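Local coordinates for GTPase activator-like protein (Chaetomium thermophilum, PDB 5HIU) that is the helical N-terminal region of TSC2, a longer protein that probably acts as a GTPase activator, at residues S284-L289 against Q333-L338. Numbering follows the deposited sequence.
Sequences STVRIL and QVPLSL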
loop_
_atom_site.group_PDB
_atom_site.type_symbol
_atom_site.label_atom_id
_atom_site.label_comp_id
_atom_site.label_asym_id
_atom_site.label_seq_id
_atom_site.Cartn_x
_atom_site.Cartn_y
_atom_site.Cartn_z
ATOM N N SER A 284 -17.210 0.905 8.864
ATOM C CA SER A 284 -17.234 0.077 7.657
ATOM C C SER A 284 -16.114 -0.961 7.668
ATOM O O SER A 284 -16.324 -2.118 7.290
ATOM C CB SER A 284 -17.147 0.959 6.410
ATOM O OG SER A 284 -18.303 1.778 6.296
ATOM N N THR A 285 -14.941 -0.560 8.147
ATOM C CA THR A 285 -13.787 -1.464 8.246
ATOM C C THR A 285 -14.046 -2.656 9.163
ATOM O O THR A 285 -13.717 -3.794 8.816
ATOM C CB THR A 285 -12.557 -0.699 8.754
ATOM O OG1 THR A 285 -12.372 0.487 7.960
ATOM C CG2 THR A 285 -11.304 -1.576 8.697
ATOM N N VAL A 286 -14.631 -2.401 10.333
ATOM C CA VAL A 286 -14.970 -3.484 11.265
ATOM C C VAL A 286 -15.921 -4.469 10.592
ATOM O O VAL A 286 -15.717 -5.686 10.605
ATOM C CB VAL A 286 -15.628 -2.933 12.549
ATOM C CG1 VAL A 286 -16.214 -4.048 13.391
ATOM C CG2 VAL A 286 -14.621 -2.160 13.375
ATOM N N ARG A 287 -16.983 -3.911 10.023
ATOM C CA ARG A 287 -17.994 -4.655 9.272
ATOM C C ARG A 287 -17.372 -5.511 8.165
ATOM O O ARG A 287 -17.718 -6.689 8.010
ATOM C CB ARG A 287 -18.968 -3.637 8.679
ATOM C CG ARG A 287 -20.077 -4.195 7.799
ATOM C CD ARG A 287 -21.324 -3.323 7.887
ATOM N NE ARG A 287 -21.001 -1.896 7.907
ATOM C CZ ARG A 287 -21.013 -1.088 6.847
ATOM N NH1 ARG A 287 -21.343 -1.534 5.635
ATOM N NH2 ARG A 287 -20.696 0.197 7.003
ATOM N N ILE A 288 -16.445 -4.901 7.417
ATOM C CA ILE A 288 -15.685 -5.584 6.360
ATOM C C ILE A 288 -14.872 -6.727 6.932
ATOM O O ILE A 288 -14.919 -7.844 6.428
ATOM C CB ILE A 288 -14.741 -4.597 5.614
ATOM C CG1 ILE A 288 -15.558 -3.679 4.705
ATOM C CG2 ILE A 288 -13.676 -5.328 4.788
ATOM C CD1 ILE A 288 -14.834 -2.417 4.280
ATOM N N LEU A 289 -14.103 -6.424 7.971
ATOM C CA LEU A 289 -13.247 -7.413 8.632
ATOM C C LEU A 289 -14.034 -8.604 9.169
ATOM O O LEU A 289 -13.529 -9.739 9.187
ATOM C CB LEU A 289 -12.518 -6.759 9.806
ATOM C CG LEU A 289 -11.335 -5.848 9.518
ATOM C CD1 LEU A 289 -10.997 -5.054 10.767
ATOM C CD2 LEU A 289 -10.130 -6.657 9.061
ATOM N N GLN A 333 -15.275 0.138 18.061
ATOM C CA GLN A 333 -15.468 -1.075 18.831
ATOM C C GLN A 333 -16.049 -2.181 17.956
ATOM O O GLN A 333 -16.628 -1.924 16.915
ATOM C CB GLN A 333 -16.345 -0.797 20.058
ATOM C CG GLN A 333 -15.551 -0.467 21.323
ATOM C CD GLN A 333 -14.491 0.606 21.107
ATOM O OE1 GLN A 333 -14.811 1.744 20.769
ATOM N NE2 GLN A 333 -13.222 0.247 21.306
ATOM N N VAL A 334 -15.867 -3.418 18.384
ATOM C CA VAL A 334 -16.361 -4.567 17.649
ATOM C C VAL A 334 -17.494 -5.242 18.433
ATOM O O VAL A 334 -17.398 -5.381 19.652
ATOM C CB VAL A 334 -15.233 -5.580 17.415
ATOM C CG1 VAL A 334 -15.762 -6.810 16.704
ATOM C CG2 VAL A 334 -14.108 -4.950 16.608
ATOM N N PRO A 335 -18.562 -5.678 17.740
ATOM C CA PRO A 335 -19.633 -6.401 18.440
ATOM C C PRO A 335 -19.218 -7.798 18.855
ATOM O O PRO A 335 -18.714 -8.569 18.037
ATOM C CB PRO A 335 -20.769 -6.483 17.415
ATOM C CG PRO A 335 -20.277 -5.868 16.147
ATOM C CD PRO A 335 -18.828 -5.517 16.299
ATOM N N LEU A 336 -19.424 -8.133 20.118
ATOM C CA LEU A 336 -19.003 -9.434 20.574
ATOM C C LEU A 336 -19.802 -10.520 19.872
ATOM O O LEU A 336 -19.234 -11.483 19.367
ATOM C CB LEU A 336 -19.171 -9.559 22.072
ATOM C CG LEU A 336 -18.629 -10.880 22.624
ATOM C CD1 LEU A 336 -17.134 -10.989 22.330
ATOM C CD2 LEU A 336 -18.925 -10.997 24.117
ATOM N N SER A 337 -21.122 -10.356 19.842
ATOM C CA SER A 337 -22.015 -11.316 19.194
ATOM C C SER A 337 -21.535 -11.629 17.780
ATOM O O SER A 337 -21.182 -12.778 17.485
ATOM C CB SER A 337 -23.434 -10.755 19.170
ATOM O OG SER A 337 -23.399 -9.370 18.865
ATOM N N LEU A 338 -21.490 -10.594 16.933
ATOM C CA LEU A 338 -20.943 -10.688 15.565
ATOM C C LEU A 338 -19.581 -11.380 15.537
ATOM O O LEU A 338 -19.384 -12.360 14.822
ATOM C CB LEU A 338 -20.767 -9.292 14.944
ATOM C CG LEU A 338 -21.900 -8.549 14.229
ATOM C CD1 LEU A 338 -22.458 -9.446 13.138
ATOM C CD2 LEU A 338 -23.008 -8.068 15.162
#
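A small apolar contact joins helix 281-294 to the extended linker that leads into helix 336-348, and one side chain, Val286, makes all of it from the helical side. Its CB points at the linker and both methyls are used. CG1, set anti to the backbone N (chi1 169°), reaches CG2 of Val334 at 3.9 Å, the two valines meeting at a slant through one methyl each. The same CG1 lies 4.2 Å from CD of Pro335. Both CG1 and CG2 of Val286 come to 4.1 Å from the carbonyl O of Gln333, a van der Waals approach to the backbone, while CB of Gln333 points away from the helix. Val286 thus sits against three consecutive linker residues, and Pro332 and Leu322 extend its apolar surroundings. Pro335 is the N-cap residue of helix 336-348, which places the contact at the very start of that helix. Leu289, about one turn on from Val286, packs against Val318 and Leu319 of helix 302-322, while Thr285 and Ile288 touch helix 245-261. Only 111 Å² is buried between the segments, and the nearest CA pair, Val286 CA and Val334 CA, is 6.6 Å apart. The lead-in to helix 336-348 thus reaches back past helix 302-322 in sequence to helix 281-294, consistent with an all-helical, elongated alpha-solenoid.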